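Local structure of putative mandelate racemase (Bordetella bronchiseptica, 3OZM) at residues V49-G54 with F306-T311; Y142-Y147 with A169-V174; L199-Q204 with W225-L230. The protein is a putative mandelate racemase-type enzyme of the enolase superfamily that binds magnesium and D-xylaric acid and probably acts on acid sugars. All coordinates share one frame; numbering follows the deposited sequence.

From the N terminus the chain first lays down the antiparallel sheet of strands 5-16, 32-42 and 48-50, whose last strand runs into residues 49-54. That segment waits some 250 residues for its partner 306-311, so contact 1 closes a long loop and ties the N-terminal domain to the barrel domain. Within that loop, contact 2 closes strand 139-146 onto strand 169-173, and contact 3 then closes 197-201 onto 225-227; these two follow in series and neither crosses the other. They share one sheet, strands 169-173 and 197-201 being neighbours, and a salt bridge from Lys171 to Glu227 links them. Phe306 touches Tyr147, and all three contacts reach D-xylaric acid.

Contact 1: residues V49-G54 with F306-T311; sequences VGSPSG and FNDIIT. With DXL (D-xylaric acid), chain J.
Ser51 reaches across to Asp308 with its hydroxyl, OG donating to OD2 at 2.6 Å on the syn lone pair of the carboxylate. Asp308 OD2 also lies in the amide plane of Asn307, whose ND2 meets it at 2.7 Å on the anti side, 21° out of the carboxylate plane, so two donors grip one oxygen. The other oxygen, OD1, caps the helix that starts at Ile309: Thr311 N donates to it at 2.9 Å from above the carboxylate plane, and Ile310 N adds a weak bond. Asp308 can serve both because its CG sits between backbone N and carbonyl carbon (chi1 59°). Ser51 OG also accepts from Ser53 N, an ST turn. Around these bonds, Ile310 CG2 packs on Ser51 CB at 3.8 Å. Farther along, a water bridges Gly54 O and Phe306 O beside the bound D-xylaric acid. Ser53 OG is held by Arg280, and Asn307 ND2 also bonds Gln34 O. The contact thus joins the loop after strand 48-50 of the N-terminal domain to the N-cap of helix 309-321 of the barrel domain. Strand 32-42 flanks it, with Leu37 against Ile310 and Met35 against Asp308, while Pro52 packs on helix 58-73.

Contact 2: residues Y142-Y147 with A169-V174; sequences YASSIY and AAKLKV. With DXL (D-xylaric acid), chain J.
Lys171 lays its CB 3.4 Å from Ser145 OG and beside CE1 of the Tyr142 ring. CG stays near the same serine hydroxyl, and CD passes alongside CE1 of the tyrosine. A bend at chi3 (77°) then carries CE to 3.3 Å from Ser145 OG. At the tip, NZ donates to Tyr142 OH at 2.9 Å and to OAK of D-xylaric acid at 2.7 Å, and it forms a salt bridge with Glu227. The ammonium group is thus held between a phenol, a carboxylate of the ligand and an acidic side chain.

Two residues on, Lys173 runs beside Tyr147, both side chains pointing the same way. CG of the lysine sits over one face of the ring, 3.9 Å from its centroid, a CH-pi contact. The ring's edge faces the ligand, and Tyr147 OH donates to OAA at 2.6 Å. On the face of the sheet away from Lys171, Ile146 CG2 packs against Leu172 CD1 at 3.8 Å, toward helices 152-164 and 178-192. The backbones are joined as parallel strands; a cis peptide before Ser145 interrupts the even register, and Ile146 N bonds Lys171 O. With helix 152-164 between them, the strands form a beta-alpha-beta unit of the enolase-superfamily barrel, and the two lysines match the Lys-X-Lys motif of the mandelate racemase group.

Contact 3: residues L199-Q204 with W225-L230; sequences LVDANQ and WFEEPL. With MG (magnesium ion), chain I; DXL (D-xylaric acid), chain J.
Leu199 lies across one face of the Trp225 indole, with CD2 toward the rim and 3.3 Å from CZ2, while CG sits above the five-membered ring in a CH-pi contact. A chi1 of 77° swings the indole over to where the leucine meets its face. Across the sheet, Val200 CG1 and Ala202 CB touch the Phe226 ring, and Pro229 CB covers one of its faces. Backbone bonds from Val200 N to Trp225 O, Glu227 N to Val200 O and Ala202 N to Glu227 O zip this part together.

The strands are parallel neighbours in the barrel, joined through helix 208-220 as a beta-alpha-beta unit, and their C-terminal ends carry the metal site, as in other enolase-superfamily enzymes. Asp201 and Glu227 stack their carboxylates with planes 23° apart. Their metal-binding oxygens, Asp201 OD2 and Glu227 OE2, are 3.1 Å apart, a closeness the magnesium ion explains, since each binds it at 2.2 Å. Glu254, a water and two ligand oxygens, OAC and OAK, complete the shell. Glu227 OE1 takes a salt bridge from Lys171 and a bond from Gln275. Asp201 OD1 accepts from Asn203 N in an Asx turn.

Past the strands, Gln204 N still ties the loops by donating to Glu228 O at 2.8 Å; the looser side is water-mediated. The metal-bound water donates to Asp201 OD1 at 2.6 Å; its approach to Glu228 OE1 is very short and doubtful. A second water joins Glu228 OE1 to Asn203 ND2, which also donates to ligand OAC at 3.0 Å. Gln204, partly exposed, crosses Glu228 with its amide turned 59° from the carboxylate; its OE1 bonds Ile232 N, while Glu228 OE2 is held by Asn255.

Contact 1: residues V49-G54 with F306-T311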
loop_
_atom_site.group_PDB
_atom_site.type_symbol
_atom_site.label_atom_id
_atom_site.label_comp_id
_atom_site.label_asym_id
_atom_site.label_seq_id
_atom_site.Cartn_x
_atom_site.Cartn_y
_atom_site.Cartn_z
ATOM N N VAL A 49 7.754 18.264 -10.011
ATOM C CA VAL A 49 6.579 19.118 -9.944
ATOM C C VAL A 49 5.342 18.338 -9.480
ATOM O O VAL A 49 5.289 17.105 -9.567
ATOM C CB VAL A 49 6.261 19.787 -11.302
ATOM C CG1 VAL A 49 7.420 20.671 -11.767
ATOM C CG2 VAL A 49 5.918 18.740 -12.340
ATOM N N GLY A 50 4.352 19.077 -8.993
ATOM C CA GLY A 50 3.130 18.481 -8.461
ATOM C C GLY A 50 1.999 19.489 -8.460
ATOM O O GLY A 50 2.173 20.635 -8.883
ATOM N N SER A 51 0.833 19.062 -7.977
ATOM C CA SER A 51 -0.334 19.931 -7.891
ATOM C C SER A 51 -1.167 19.498 -6.707
ATOM O O SER A 51 -1.432 18.297 -6.550
ATOM C CB SER A 51 -1.206 19.803 -9.149
ATOM O OG SER A 51 -2.422 20.526 -8.991
ATOM N N PRO A 52 -1.595 20.461 -5.879
ATOM C CA PRO A 52 -2.513 20.162 -4.773
ATOM C C PRO A 52 -3.985 20.278 -5.166
ATOM O O PRO A 52 -4.806 20.533 -4.281
ATOM C CB PRO A 52 -2.189 21.263 -3.774
ATOM C CG PRO A 52 -1.926 22.476 -4.683
ATOM C CD PRO A 52 -1.116 21.856 -5.829
ATOM N N SER A 53 -4.307 20.146 -6.452
ATOM C CA SER A 53 -5.703 20.167 -6.894
ATOM C C SER A 53 -6.409 21.502 -6.634
ATOM O O SER A 53 -5.783 22.553 -6.465
ATOM C CB SER A 53 -6.480 19.001 -6.233
ATOM O OG SER A 53 -7.782 18.801 -6.776
ATOM N N GLY A 54 -7.734 21.454 -6.596
ATOM C CA GLY A 54 -8.526 22.658 -6.402
ATOM C C GLY A 54 -9.991 22.298 -6.560
ATOM O O GLY A 54 -10.321 21.151 -6.856
ATOM N N PHE A 306 -10.071 15.405 -10.779
ATOM C CA PHE A 306 -10.515 16.615 -11.479
ATOM C C PHE A 306 -9.849 17.921 -11.004
ATOM O O PHE A 306 -10.148 18.424 -9.921
ATOM C CB PHE A 306 -12.043 16.689 -11.304
ATOM C CG PHE A 306 -12.778 17.585 -12.280
ATOM C CD1 PHE A 306 -13.392 17.052 -13.414
ATOM C CD2 PHE A 306 -12.942 18.936 -12.013
ATOM C CE1 PHE A 306 -14.120 17.859 -14.284
ATOM C CE2 PHE A 306 -13.674 19.757 -12.883
ATOM C CZ PHE A 306 -14.261 19.218 -14.015
ATOM N N ASN A 307 -8.933 18.449 -11.813
ATOM C CA ASN A 307 -8.451 19.825 -11.650
ATOM C C ASN A 307 -7.520 20.235 -12.779
ATOM O O ASN A 307 -7.728 21.259 -13.424
ATOM C CB ASN A 307 -7.733 20.061 -10.319
ATOM C CG ASN A 307 -7.554 21.551 -10.029
ATOM O OD1 ASN A 307 -8.505 22.233 -9.682
ATOM N ND2 ASN A 307 -6.339 22.059 -10.209
ATOM N N ASP A 308 -6.485 19.439 -13.002
ATOM C CA ASP A 308 -5.485 19.779 -14.002
ATOM C C ASP A 308 -4.781 18.518 -14.499
ATOM O O ASP A 308 -5.032 17.424 -13.998
ATOM C CB ASP A 308 -4.503 20.801 -13.420
ATOM C CG ASP A 308 -3.791 20.291 -12.169
ATOM O OD1 ASP A 308 -2.977 19.360 -12.315
ATOM O OD2 ASP A 308 -4.044 20.829 -11.055
ATOM N N ILE A 309 -3.908 18.659 -15.496
ATOM C CA ILE A 309 -3.293 17.489 -16.107
ATOM C C ILE A 309 -2.319 16.787 -15.164
ATOM O O ILE A 309 -2.070 15.597 -15.316
ATOM C CB ILE A 309 -2.594 17.814 -17.450
ATOM C CG1 ILE A 309 -2.323 16.530 -18.244
ATOM C CG2 ILE A 309 -1.294 18.574 -17.217
ATOM C CD1 ILE A 309 -3.574 15.775 -18.642
ATOM N N ILE A 310 -1.772 17.521 -14.197
ATOM C CA ILE A 310 -0.918 16.895 -13.191
ATOM C C ILE A 310 -1.711 16.014 -12.216
ATOM O O ILE A 310 -1.304 14.889 -11.919
ATOM C CB ILE A 310 -0.084 17.926 -12.431
ATOM C CG1 ILE A 310 0.884 18.615 -13.403
ATOM C CG2 ILE A 310 0.684 17.263 -11.278
ATOM C CD1 ILE A 310 1.830 19.554 -12.741
ATOM N N THR A 311 -2.842 16.505 -11.727
ATOM C CA THR A 311 -3.658 15.678 -10.842
ATOM C C THR A 311 -4.151 14.438 -11.584
ATOM O O THR A 311 -4.204 13.343 -11.020
ATOM C CB THR A 311 -4.828 16.459 -10.173
ATOM O OG1 THR A 311 -5.778 16.895 -11.158
ATOM C CG2 THR A 311 -4.298 17.666 -9.425
HETATM O OAA DXL J . -17.151 20.025 -10.932
HETATM O OAB DXL J . -15.278 20.513 -9.011
HETATM O OAC DXL J . -17.235 16.733 -8.076
HETATM O OAD DXL J . -14.890 15.794 -10.650
HETATM O OAE DXL J . -18.507 19.237 -9.370
HETATM C CAF DXL J . -17.380 19.582 -9.794
HETATM C CAG DXL J . -16.201 19.425 -8.830
HETATM C CAH DXL J . -15.459 18.108 -9.120
HETATM C CAI DXL J . -16.448 16.936 -9.259
HETATM C CAJ DXL J . -15.791 15.644 -9.798
HETATM O OAK DXL J . -16.207 14.530 -9.400
HETATM O OAL DXL J . -14.458 17.901 -8.117
HETATM O O HOH W 1 -12.029 20.157 -8.570
#

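Contact 2: residues Y142-Y147 with A169-V174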
loop_
_atom_site.group_PDB
_atom_site.type_symbol
_atom_site.label_atom_id
_atom_site.label_comp_id
_atom_site.label_asym_id
_atom_site.label_seq_id
_atom_site.Cartn_x
_atom_site.Cartn_y
_atom_site.Cartn_z
ATOM N N TYR A 142 -13.775 7.598 -17.927
ATOM C CA TYR A 142 -15.109 8.157 -18.081
ATOM C C TYR A 142 -15.060 9.660 -18.318
ATOM O O TYR A 142 -14.168 10.353 -17.818
ATOM C CB TYR A 142 -16.037 7.775 -16.911
ATOM C CG TYR A 142 -15.831 8.487 -15.578
ATOM C CD1 TYR A 142 -16.412 9.732 -15.330
ATOM C CD2 TYR A 142 -15.099 7.881 -14.553
ATOM C CE1 TYR A 142 -16.256 10.368 -14.092
ATOM C CE2 TYR A 142 -14.939 8.497 -13.319
ATOM C CZ TYR A 142 -15.523 9.738 -13.090
ATOM O OH TYR A 142 -15.366 10.352 -11.863
ATOM N N ALA A 143 -16.013 10.144 -19.110
ATOM C CA ALA A 143 -16.139 11.564 -19.415
ATOM C C ALA A 143 -16.808 12.296 -18.258
ATOM O O ALA A 143 -17.943 12.002 -17.900
ATOM C CB ALA A 143 -16.952 11.753 -20.702
ATOM N N SER A 144 -16.085 13.249 -17.674
ATOM C CA SER A 144 -16.543 13.989 -16.506
ATOM C C SER A 144 -16.666 15.474 -16.852
ATOM O O SER A 144 -15.655 16.119 -17.146
ATOM C CB SER A 144 -15.505 13.815 -15.395
ATOM O OG SER A 144 -15.960 14.347 -14.166
ATOM N N SER A 145 -17.869 16.046 -16.835
ATOM C CA SER A 145 -19.140 15.381 -16.587
ATOM C C SER A 145 -20.161 16.164 -17.391
ATOM O O SER A 145 -19.832 17.191 -17.993
ATOM C CB SER A 145 -19.559 15.494 -15.116
ATOM O OG SER A 145 -18.752 14.705 -14.262
ATOM N N ILE A 146 -21.398 15.689 -17.374
ATOM C CA ILE A 146 -22.534 16.447 -17.880
ATOM C C ILE A 146 -23.140 17.201 -16.700
ATOM O O ILE A 146 -23.501 16.590 -15.702
ATOM C CB ILE A 146 -23.546 15.496 -18.531
ATOM C CG1 ILE A 146 -22.881 14.767 -19.703
ATOM C CG2 ILE A 146 -24.806 16.248 -18.969
ATOM C CD1 ILE A 146 -23.670 13.578 -20.220
ATOM N N TYR A 147 -23.222 18.529 -16.804
ATOM C CA TYR A 147 -23.502 19.379 -15.642
ATOM C C TYR A 147 -24.970 19.796 -15.519
ATOM O O TYR A 147 -25.811 19.351 -16.296
ATOM C CB TYR A 147 -22.573 20.603 -15.634
ATOM C CG TYR A 147 -21.217 20.284 -15.046
ATOM C CD1 TYR A 147 -20.287 19.539 -15.762
ATOM C CD2 TYR A 147 -20.881 20.696 -13.764
ATOM C CE1 TYR A 147 -19.048 19.220 -15.213
ATOM C CE2 TYR A 147 -19.653 20.398 -13.217
ATOM C CZ TYR A 147 -18.739 19.658 -13.944
ATOM O OH TYR A 147 -17.517 19.350 -13.384
ATOM N N ALA A 169 -18.213 5.358 -20.802
ATOM C CA ALA A 169 -18.809 5.712 -19.517
ATOM C C ALA A 169 -18.758 7.217 -19.372
ATOM O O ALA A 169 -17.896 7.865 -19.968
ATOM C CB ALA A 169 -18.037 5.042 -18.376
ATOM N N ALA A 170 -19.662 7.775 -18.576
ATOM C CA ALA A 170 -19.724 9.214 -18.380
ATOM C C ALA A 170 -20.493 9.521 -17.099
ATOM O O ALA A 170 -21.229 8.673 -16.592
ATOM C CB ALA A 170 -20.385 9.882 -19.577
ATOM N N LYS A 171 -20.321 10.733 -16.579
ATOM C CA LYS A 171 -20.915 11.109 -15.296
ATOM C C LYS A 171 -21.862 12.305 -15.427
ATOM O O LYS A 171 -21.576 13.253 -16.170
ATOM C CB LYS A 171 -19.807 11.422 -14.272
ATOM C CG LYS A 171 -20.335 11.627 -12.852
ATOM C CD LYS A 171 -19.241 11.428 -11.775
ATOM C CE LYS A 171 -18.289 12.643 -11.668
ATOM N NZ LYS A 171 -17.149 12.341 -10.732
ATOM N N LEU A 172 -22.972 12.254 -14.689
ATOM C CA LEU A 172 -23.995 13.308 -14.687
ATOM C C LEU A 172 -24.073 13.960 -13.320
ATOM O O LEU A 172 -24.204 13.271 -12.296
ATOM C CB LEU A 172 -25.372 12.714 -15.019
ATOM C CG LEU A 172 -26.579 13.652 -14.888
ATOM C CD1 LEU A 172 -26.573 14.689 -16.029
ATOM C CD2 LEU A 172 -27.889 12.860 -14.874
ATOM N N LYS A 173 -24.005 15.285 -13.307
ATOM C CA LYS A 173 -24.198 16.052 -12.088
ATOM C C LYS A 173 -25.685 16.191 -11.763
ATOM O O LYS A 173 -26.513 16.473 -12.641
ATOM C CB LYS A 173 -23.541 17.435 -12.217
ATOM C CG LYS A 173 -22.075 17.359 -12.543
ATOM C CD LYS A 173 -21.295 16.774 -11.378
ATOM C CE LYS A 173 -19.810 16.829 -11.659
ATOM N NZ LYS A 173 -19.021 16.683 -10.408
ATOM N N VAL A 174 -26.024 15.980 -10.497
ATOM C CA VAL A 174 -27.412 16.097 -10.056
ATOM C C VAL A 174 -27.502 16.815 -8.725
ATOM O O VAL A 174 -26.487 17.095 -8.085
ATOM C CB VAL A 174 -28.084 14.718 -9.896
ATOM C CG1 VAL A 174 -27.991 13.923 -11.180
ATOM C CG2 VAL A 174 -27.453 13.952 -8.711
HETATM O OAA DXL J . -17.151 20.025 -10.932
HETATM O OAB DXL J . -15.278 20.513 -9.011
HETATM O OAC DXL J . -17.235 16.733 -8.076
HETATM O OAD DXL J . -14.890 15.794 -10.650
HETATM O OAE DXL J . -18.507 19.237 -9.370
HETATM C CAF DXL J . -17.380 19.582 -9.794
HETATM C CAG DXL J . -16.201 19.425 -8.830
HETATM C CAH DXL J . -15.459 18.108 -9.120
HETATM C CAI DXL J . -16.448 16.936 -9.259
HETATM C CAJ DXL J . -15.791 15.644 -9.798
HETATM O OAK DXL J . -16.207 14.530 -9.400
HETATM O OAL DXL J . -14.458 17.901 -8.117
#

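Contact 3: residues L199-Q204 with W225-L230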
loop_
_atom_site.group_PDB
_atom_site.type_symbol
_atom_site.label_atom_id
_atom_site.label_comp_id
_atom_site.label_asym_id
_atom_site.label_seq_id
_atom_site.Cartn_x
_atom_site.Cartn_y
_atom_site.Cartn_z
ATOM N N LEU A 199 -22.626 7.267 -14.558
ATOM C CA LEU A 199 -22.354 7.587 -13.171
ATOM C C LEU A 199 -23.143 8.845 -12.800
ATOM O O LEU A 199 -23.434 9.684 -13.654
ATOM C CB LEU A 199 -20.865 7.876 -12.994
ATOM C CG LEU A 199 -19.859 6.728 -13.137
ATOM C CD1 LEU A 199 -20.065 5.875 -14.397
ATOM C CD2 LEU A 199 -18.430 7.297 -13.095
ATOM N N VAL A 200 -23.460 8.994 -11.522
ATOM C CA VAL A 200 -24.165 10.176 -11.058
ATOM C C VAL A 200 -23.414 10.782 -9.874
ATOM O O VAL A 200 -22.864 10.047 -9.038
ATOM C CB VAL A 200 -25.600 9.781 -10.637
ATOM C CG1 VAL A 200 -26.264 10.878 -9.849
ATOM C CG2 VAL A 200 -26.423 9.387 -11.873
ATOM N N ASP A 201 -23.411 12.113 -9.796
ATOM C CA ASP A 201 -22.650 12.839 -8.780
ATOM C C ASP A 201 -23.504 13.974 -8.252
ATOM O O ASP A 201 -23.830 14.909 -8.989
ATOM C CB ASP A 201 -21.366 13.397 -9.402
ATOM C CG ASP A 201 -20.431 14.036 -8.383
ATOM O OD1 ASP A 201 -20.824 14.280 -7.212
ATOM O OD2 ASP A 201 -19.290 14.314 -8.783
ATOM N N ALA A 202 -23.868 13.895 -6.974
ATOM C CA ALA A 202 -24.715 14.920 -6.365
ATOM C C ALA A 202 -23.945 16.028 -5.636
ATOM O O ALA A 202 -24.552 16.961 -5.151
ATOM C CB ALA A 202 -25.742 14.253 -5.406
ATOM N N ASN A 203 -22.613 15.927 -5.554
ATOM C CA ASN A 203 -21.830 16.946 -4.854
ATOM C C ASN A 203 -22.382 17.336 -3.472
ATOM O O ASN A 203 -22.446 18.517 -3.139
ATOM C CB ASN A 203 -21.700 18.196 -5.731
ATOM C CG ASN A 203 -20.799 17.966 -6.919
ATOM O OD1 ASN A 203 -21.268 17.674 -8.019
ATOM N ND2 ASN A 203 -19.493 18.085 -6.702
ATOM N N GLN A 204 -22.772 16.335 -2.683
ATOM C CA GLN A 204 -23.288 16.525 -1.320
ATOM C C GLN A 204 -24.605 17.310 -1.209
ATOM O O GLN A 204 -24.918 17.843 -0.142
ATOM C CB GLN A 204 -22.247 17.212 -0.428
ATOM C CG GLN A 204 -20.837 16.625 -0.483
ATOM C CD GLN A 204 -19.899 17.316 0.496
ATOM O OE1 GLN A 204 -20.162 17.357 1.692
ATOM N NE2 GLN A 204 -18.797 17.879 -0.017
ATOM N N TRP A 225 -22.498 4.152 -10.288
ATOM C CA TRP A 225 -22.344 4.647 -8.927
ATOM C C TRP A 225 -23.089 5.945 -8.639
ATOM O O TRP A 225 -23.478 6.678 -9.557
ATOM C CB TRP A 225 -20.857 4.744 -8.512
ATOM C CG TRP A 225 -20.010 5.903 -9.032
ATOM C CD1 TRP A 225 -20.373 7.220 -9.178
ATOM C CD2 TRP A 225 -18.611 5.837 -9.363
ATOM N NE1 TRP A 225 -19.291 7.963 -9.631
ATOM C CE2 TRP A 225 -18.202 7.139 -9.743
ATOM C CE3 TRP A 225 -17.667 4.799 -9.385
ATOM C CZ2 TRP A 225 -16.888 7.427 -10.151
ATOM C CZ3 TRP A 225 -16.370 5.081 -9.796
ATOM C CH2 TRP A 225 -15.992 6.392 -10.170
ATOM N N PHE A 226 -23.265 6.195 -7.345
ATOM C CA PHE A 226 -23.920 7.389 -6.806
ATOM C C PHE A 226 -22.860 8.071 -5.962
ATOM O O PHE A 226 -22.556 7.616 -4.854
ATOM C CB PHE A 226 -25.073 6.917 -5.902
ATOM C CG PHE A 226 -26.082 7.987 -5.531
ATOM C CD1 PHE A 226 -26.003 9.290 -6.017
ATOM C CD2 PHE A 226 -27.141 7.652 -4.696
ATOM C CE1 PHE A 226 -26.982 10.237 -5.660
ATOM C CE2 PHE A 226 -28.104 8.584 -4.329
ATOM C CZ PHE A 226 -28.033 9.872 -4.824
ATOM N N GLU A 227 -22.281 9.140 -6.500
ATOM C CA GLU A 227 -21.145 9.831 -5.895
ATOM C C GLU A 227 -21.573 11.029 -5.052
ATOM O O GLU A 227 -22.453 11.792 -5.450
ATOM C CB GLU A 227 -20.197 10.293 -7.007
ATOM C CG GLU A 227 -19.092 11.244 -6.569
ATOM C CD GLU A 227 -18.065 11.471 -7.663
ATOM O OE1 GLU A 227 -18.091 10.769 -8.697
ATOM O OE2 GLU A 227 -17.209 12.357 -7.480
ATOM N N GLU A 228 -20.915 11.200 -3.900
ATOM C CA GLU A 228 -21.287 12.203 -2.906
ATOM C C GLU A 228 -22.804 12.454 -2.842
ATOM O O GLU A 228 -23.269 13.578 -3.044
ATOM C CB GLU A 228 -20.538 13.528 -3.138
ATOM C CG GLU A 228 -19.016 13.497 -2.847
ATOM C CD GLU A 228 -18.424 14.916 -2.767
ATOM O OE1 GLU A 228 -18.805 15.771 -3.596
ATOM O OE2 GLU A 228 -17.595 15.188 -1.864
ATOM N N PRO A 229 -23.578 11.402 -2.535
ATOM C CA PRO A 229 -25.031 11.561 -2.460
ATOM C C PRO A 229 -25.439 12.517 -1.336
ATOM O O PRO A 229 -26.424 13.244 -1.464
ATOM C CB PRO A 229 -25.512 10.138 -2.154
ATOM C CG PRO A 229 -24.339 9.473 -1.468
ATOM C CD PRO A 229 -23.153 10.017 -2.261
ATOM N N LEU A 230 -24.663 12.521 -0.256
ATOM C CA LEU A 230 -24.961 13.283 0.939
ATOM C C LEU A 230 -23.738 14.068 1.421
ATOM O O LEU A 230 -22.635 13.884 0.914
ATOM C CB LEU A 230 -25.350 12.319 2.066
ATOM C CG LEU A 230 -26.427 11.269 1.804
ATOM C CD1 LEU A 230 -26.436 10.208 2.930
ATOM C CD2 LEU A 230 -27.793 11.941 1.688
HETATM MG MG MG I . -17.445 14.560 -7.550
HETATM O OAA DXL J . -17.151 20.025 -10.932
HETATM O OAB DXL J . -15.278 20.513 -9.011
HETATM O OAC DXL J . -17.235 16.733 -8.076
HETATM O OAD DXL J . -14.890 15.794 -10.650
HETATM O OAE DXL J . -18.507 19.237 -9.370
HETATM C CAF DXL J . -17.380 19.582 -9.794
HETATM C CAG DXL J . -16.201 19.425 -8.830
HETATM C CAH DXL J . -15.459 18.108 -9.120
HETATM C CAI DXL J . -16.448 16.936 -9.259
HETATM C CAJ DXL J . -15.791 15.644 -9.798
HETATM O OAK DXL J . -16.207 14.530 -9.400
HETATM O OAL DXL J . -14.458 17.901 -8.117
HETATM O O HOH W 2 -18.651 14.938 -5.874
HETATM O O HOH W 3 -18.772 18.475 -3.537
#